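Long-range contact in putative rhamnosidase (Streptomyces avermitilis, PDB 3W5M), which hydrolyses terminal non-reducing alpha-L-rhamnose residues from alpha-L-rhamnosides, including citrus flavonoids and the arabinogalactan-protein gum arabic: residues Leu311-Ala325 with Leu399-Glu413. Sequence-based numbering, arbitrary orientation.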
# COMPACT_ATOMS: atom_id res chain seq x y z
N LEU A 311 10.96 -5.62 37.37
CA LEU A 311 11.76 -6.76 36.95
C LEU A 311 12.86 -7.02 38.00
O LEU A 311 13.21 -6.10 38.75
CB LEU A 311 12.39 -6.50 35.57
CG LEU A 311 11.44 -6.36 34.38
CD1 LEU A 311 12.24 -6.12 33.10
CD2 LEU A 311 10.54 -7.58 34.27
N PRO A 312 13.39 -8.26 38.06
CA PRO A 312 14.44 -8.50 39.06
C PRO A 312 15.77 -7.84 38.73
O PRO A 312 16.03 -7.52 37.57
CB PRO A 312 14.59 -10.03 39.04
CG PRO A 312 14.17 -10.42 37.67
CD PRO A 312 13.05 -9.48 37.31
N HIS A 313 16.61 -7.63 39.75
CA HIS A 313 17.99 -7.17 39.53
C HIS A 313 18.89 -8.35 39.22
O HIS A 313 19.66 -8.82 40.07
CB HIS A 313 18.52 -6.40 40.76
CG HIS A 313 17.74 -5.17 41.08
ND1 HIS A 313 18.20 -3.90 40.80
CD2 HIS A 313 16.52 -5.02 41.66
CE1 HIS A 313 17.30 -3.02 41.19
NE2 HIS A 313 16.27 -3.67 41.71
N LYS A 314 18.78 -8.86 37.99
CA LYS A 314 19.61 -9.93 37.49
C LYS A 314 20.04 -9.54 36.11
O LYS A 314 19.37 -8.75 35.45
CB LYS A 314 18.81 -11.22 37.30
CG LYS A 314 18.31 -11.89 38.54
CD LYS A 314 17.57 -13.14 38.12
CE LYS A 314 16.72 -13.67 39.24
NZ LYS A 314 15.99 -14.89 38.80
N LYS A 315 21.12 -10.15 35.66
CA LYS A 315 21.65 -9.92 34.33
C LYS A 315 20.67 -10.47 33.25
O LYS A 315 20.31 -11.64 33.28
CB LYS A 315 23.03 -10.57 34.22
CG LYS A 315 23.63 -10.61 32.83
CD LYS A 315 23.96 -9.22 32.30
CE LYS A 315 24.80 -9.31 31.03
NZ LYS A 315 26.15 -9.87 31.31
N VAL A 316 20.26 -9.60 32.34
CA VAL A 316 19.37 -9.94 31.22
C VAL A 316 20.19 -10.58 30.12
O VAL A 316 21.23 -10.04 29.71
CB VAL A 316 18.65 -8.69 30.67
CG1 VAL A 316 17.84 -9.00 29.41
CG2 VAL A 316 17.78 -8.06 31.75
N SER A 317 19.75 -11.74 29.64
CA SER A 317 20.37 -12.35 28.49
C SER A 317 19.67 -11.94 27.20
O SER A 317 20.31 -11.87 26.16
CB SER A 317 20.44 -13.88 28.64
OG SER A 317 19.13 -14.43 28.81
N ARG A 318 18.36 -11.65 27.27
CA ARG A 318 17.60 -11.33 26.04
C ARG A 318 16.22 -10.79 26.39
O ARG A 318 15.64 -11.20 27.39
CB ARG A 318 17.44 -12.63 25.24
CG ARG A 318 16.94 -12.49 23.83
CD ARG A 318 16.79 -13.88 23.23
NE ARG A 318 15.52 -14.50 23.62
CZ ARG A 318 15.00 -15.56 22.99
NH1 ARG A 318 15.63 -16.10 21.95
NH2 ARG A 318 13.84 -16.07 23.40
N ALA A 319 15.69 -9.86 25.60
CA ALA A 319 14.28 -9.49 25.76
C ALA A 319 13.68 -9.27 24.38
O ALA A 319 14.36 -8.75 23.48
CB ALA A 319 14.09 -8.25 26.65
N ARG A 320 12.41 -9.70 24.23
CA ARG A 320 11.70 -9.59 22.96
C ARG A 320 10.34 -9.03 23.25
O ARG A 320 9.72 -9.37 24.29
CB ARG A 320 11.51 -10.98 22.32
CG ARG A 320 12.80 -11.68 21.96
CD ARG A 320 13.52 -10.96 20.82
NE ARG A 320 14.74 -11.64 20.39
CZ ARG A 320 15.97 -11.26 20.73
NH1 ARG A 320 16.15 -10.20 21.52
NH2 ARG A 320 17.02 -11.93 20.28
N LEU A 321 9.86 -8.15 22.38
CA LEU A 321 8.47 -7.76 22.43
C LEU A 321 7.81 -8.31 21.17
O LEU A 321 8.27 -8.02 20.07
CB LEU A 321 8.29 -6.23 22.49
CG LEU A 321 6.86 -5.68 22.48
CD1 LEU A 321 6.18 -5.96 23.81
CD2 LEU A 321 6.80 -4.18 22.18
N TYR A 322 6.74 -9.07 21.36
CA TYR A 322 5.85 -9.50 20.27
C TYR A 322 4.57 -8.68 20.41
O TYR A 322 3.99 -8.57 21.51
CB TYR A 322 5.55 -11.01 20.42
CG TYR A 322 6.79 -11.84 20.60
CD1 TYR A 322 7.51 -12.26 19.51
CD2 TYR A 322 7.27 -12.17 21.86
CE1 TYR A 322 8.65 -13.03 19.65
CE2 TYR A 322 8.41 -12.94 22.03
CZ TYR A 322 9.10 -13.35 20.92
OH TYR A 322 10.24 -14.10 21.05
N ALA A 323 4.11 -8.07 19.31
CA ALA A 323 2.93 -7.22 19.38
C ALA A 323 2.15 -7.22 18.10
O ALA A 323 2.68 -7.48 17.00
CB ALA A 323 3.34 -5.79 19.74
N THR A 324 0.88 -6.89 18.24
CA THR A 324 0.01 -6.65 17.09
C THR A 324 -1.17 -5.79 17.55
O THR A 324 -1.29 -5.45 18.74
CB THR A 324 -0.44 -7.99 16.43
OG1 THR A 324 -1.20 -7.70 15.23
CG2 THR A 324 -1.25 -8.88 17.39
N ALA A 325 -2.01 -5.37 16.61
CA ALA A 325 -3.19 -4.60 16.93
C ALA A 325 -4.28 -4.93 15.93
O ALA A 325 -4.01 -5.27 14.78
CB ALA A 325 -2.88 -3.08 16.88
N LEU A 399 -5.23 -3.85 21.20
CA LEU A 399 -3.79 -4.15 21.29
C LEU A 399 -3.55 -5.55 21.86
O LEU A 399 -4.20 -5.96 22.82
CB LEU A 399 -3.11 -3.12 22.21
CG LEU A 399 -1.62 -3.33 22.48
CD1 LEU A 399 -0.74 -3.06 21.27
CD2 LEU A 399 -1.16 -2.50 23.69
N LEU A 400 -2.55 -6.25 21.32
CA LEU A 400 -2.05 -7.48 21.91
C LEU A 400 -0.54 -7.34 22.07
O LEU A 400 0.18 -7.04 21.10
CB LEU A 400 -2.40 -8.69 21.02
CG LEU A 400 -2.11 -10.08 21.60
CD1 LEU A 400 -3.13 -10.39 22.69
CD2 LEU A 400 -2.17 -11.13 20.51
N ALA A 401 -0.04 -7.47 23.30
CA ALA A 401 1.42 -7.30 23.50
C ALA A 401 1.97 -8.30 24.52
O ALA A 401 1.32 -8.55 25.55
CB ALA A 401 1.73 -5.87 23.93
N GLN A 402 3.12 -8.86 24.22
CA GLN A 402 3.79 -9.85 25.10
C GLN A 402 5.29 -9.59 25.13
O GLN A 402 5.96 -9.74 24.13
CB GLN A 402 3.55 -11.26 24.58
CG GLN A 402 4.11 -12.41 25.42
CD GLN A 402 3.32 -13.69 25.13
OE1 GLN A 402 2.09 -13.71 25.25
NE2 GLN A 402 4.03 -14.77 24.78
N LEU A 403 5.77 -9.16 26.29
CA LEU A 403 7.18 -8.89 26.50
C LEU A 403 7.78 -10.04 27.28
O LEU A 403 7.27 -10.41 28.36
CB LEU A 403 7.35 -7.57 27.27
CG LEU A 403 8.76 -7.25 27.76
CD1 LEU A 403 9.67 -6.86 26.61
CD2 LEU A 403 8.68 -6.15 28.82
N GLU A 404 8.83 -10.63 26.72
CA GLU A 404 9.51 -11.78 27.33
C GLU A 404 10.94 -11.41 27.64
O GLU A 404 11.70 -11.05 26.76
CB GLU A 404 9.48 -12.95 26.38
CG GLU A 404 8.03 -13.35 26.11
CD GLU A 404 7.90 -14.61 25.28
OE1 GLU A 404 8.95 -15.24 24.98
OE2 GLU A 404 6.75 -14.96 24.93
N VAL A 405 11.30 -11.51 28.91
CA VAL A 405 12.67 -11.24 29.32
C VAL A 405 13.29 -12.52 29.86
O VAL A 405 12.72 -13.15 30.76
CB VAL A 405 12.69 -10.20 30.46
CG1 VAL A 405 14.13 -9.74 30.69
CG2 VAL A 405 11.76 -9.03 30.12
N GLU A 406 14.43 -12.92 29.30
CA GLU A 406 15.20 -14.10 29.74
C GLU A 406 16.40 -13.60 30.52
O GLU A 406 17.03 -12.63 30.12
CB GLU A 406 15.74 -14.91 28.58
CG GLU A 406 14.80 -15.09 27.39
CD GLU A 406 13.92 -16.33 27.46
OE1 GLU A 406 13.54 -16.77 28.57
OE2 GLU A 406 13.58 -16.85 26.36
N TYR A 407 16.73 -14.30 31.59
CA TYR A 407 17.84 -13.93 32.46
C TYR A 407 18.97 -14.96 32.35
O TYR A 407 18.72 -16.12 31.98
CB TYR A 407 17.32 -13.74 33.89
CG TYR A 407 16.45 -12.51 34.01
CD1 TYR A 407 17.03 -11.23 34.08
CD2 TYR A 407 15.06 -12.61 34.04
CE1 TYR A 407 16.25 -10.09 34.17
CE2 TYR A 407 14.27 -11.46 34.14
CZ TYR A 407 14.89 -10.20 34.21
OH TYR A 407 14.14 -9.05 34.31
N ALA A 408 20.21 -14.53 32.61
CA ALA A 408 21.38 -15.36 32.45
C ALA A 408 21.34 -16.59 33.34
O ALA A 408 21.91 -17.60 32.99
CB ALA A 408 22.69 -14.57 32.65
N ASP A 409 20.63 -16.53 34.47
CA ASP A 409 20.45 -17.72 35.33
C ASP A 409 19.41 -18.73 34.80
O ASP A 409 19.10 -19.72 35.48
CB ASP A 409 20.12 -17.34 36.79
CG ASP A 409 18.76 -16.70 36.95
OD1 ASP A 409 18.06 -16.49 35.93
OD2 ASP A 409 18.36 -16.39 38.09
N GLY A 410 18.88 -18.45 33.61
CA GLY A 410 17.90 -19.30 32.93
C GLY A 410 16.45 -19.03 33.31
O GLY A 410 15.56 -19.72 32.79
N THR A 411 16.20 -18.09 34.22
CA THR A 411 14.83 -17.70 34.59
C THR A 411 14.26 -16.69 33.58
O THR A 411 15.00 -16.16 32.73
CB THR A 411 14.72 -17.09 35.99
OG1 THR A 411 15.48 -15.86 36.05
CG2 THR A 411 15.20 -18.07 37.07
N SER A 412 12.97 -16.44 33.66
CA SER A 412 12.34 -15.46 32.77
C SER A 412 11.10 -14.81 33.36
O SER A 412 10.53 -15.27 34.36
CB SER A 412 12.06 -16.09 31.40
OG SER A 412 11.13 -17.11 31.54
N GLU A 413 10.69 -13.70 32.75
CA GLU A 413 9.50 -12.99 33.17
C GLU A 413 8.72 -12.73 31.90
O GLU A 413 9.30 -12.47 30.85
CB GLU A 413 9.87 -11.65 33.84
CG GLU A 413 10.71 -11.77 35.11
CD GLU A 413 9.98 -12.48 36.26
OE1 GLU A 413 8.73 -12.57 36.24
OE2 GLU A 413 10.67 -12.95 37.20
O HOH W 1 15.50 -6.95 34.99
O HOH W 2 20.73 -13.89 35.68
O HOH W 3 13.15 -13.14 25.16
O HOH W 4 11.31 -14.55 23.62
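Tyr407 packs tightly against the loop that leads into strand 316-325, a place that suits a residue with both a flat face and a hydroxyl. Pro312 CG sits over one face of its ring in a CH-pi contact, 4.0 Å from the centroid, and Val316 CG2 touches CE1 at 3.5 Å. With CG beside the backbone N (chi1 -70°), the ring swings back toward the other segment, where its hydroxyl reaches Leu311 CB and donates to a water bound by Pro312 O. Replacing the tyrosine by alanine would probably remove the surface on which Pro312 CG and Val316 CG2 rest and leave that water without its hydroxyl mate.

Beyond it the strands run antiparallel: 316-325 is the middle strand of a five-stranded sheet in the alpha-L-rhamnosidase N-terminal domain, with 399-407 beside it. Small alanines (319, 323, 325, 401) and branched Leu321, Leu399, Leu403 and Val405 line its buried apolar face; Leu321 CD1 meets Leu403 CB at 4.0 Å. A classic beta bulge precedes this regular pairing: Ser317 N (2.9 Å) and Arg318 N (3.3 Å) both donate to Glu406 O from the same face of its carbonyl plane.

Looser are the exposed Lys314, Ala408 and Asp409. Lysine's long chain, extended beyond CG, carries NZ to the syn lone pair of Asp409 OD2 (2.9 Å) and to Thr411 OG1.

The other face is polar yet largely covered. Arg318 NH2 makes a salt bridge to Glu406 OE2 (3.1 Å), while its NH1 bonds Arg83 O. The chemistry thus implies an apolar side for the sandwich interior and a charged one whose partners, Arg83 (paired with Glu404) and Glu109 (with Arg320), tie the sheet to the N-terminal immunoglobulin-like domain.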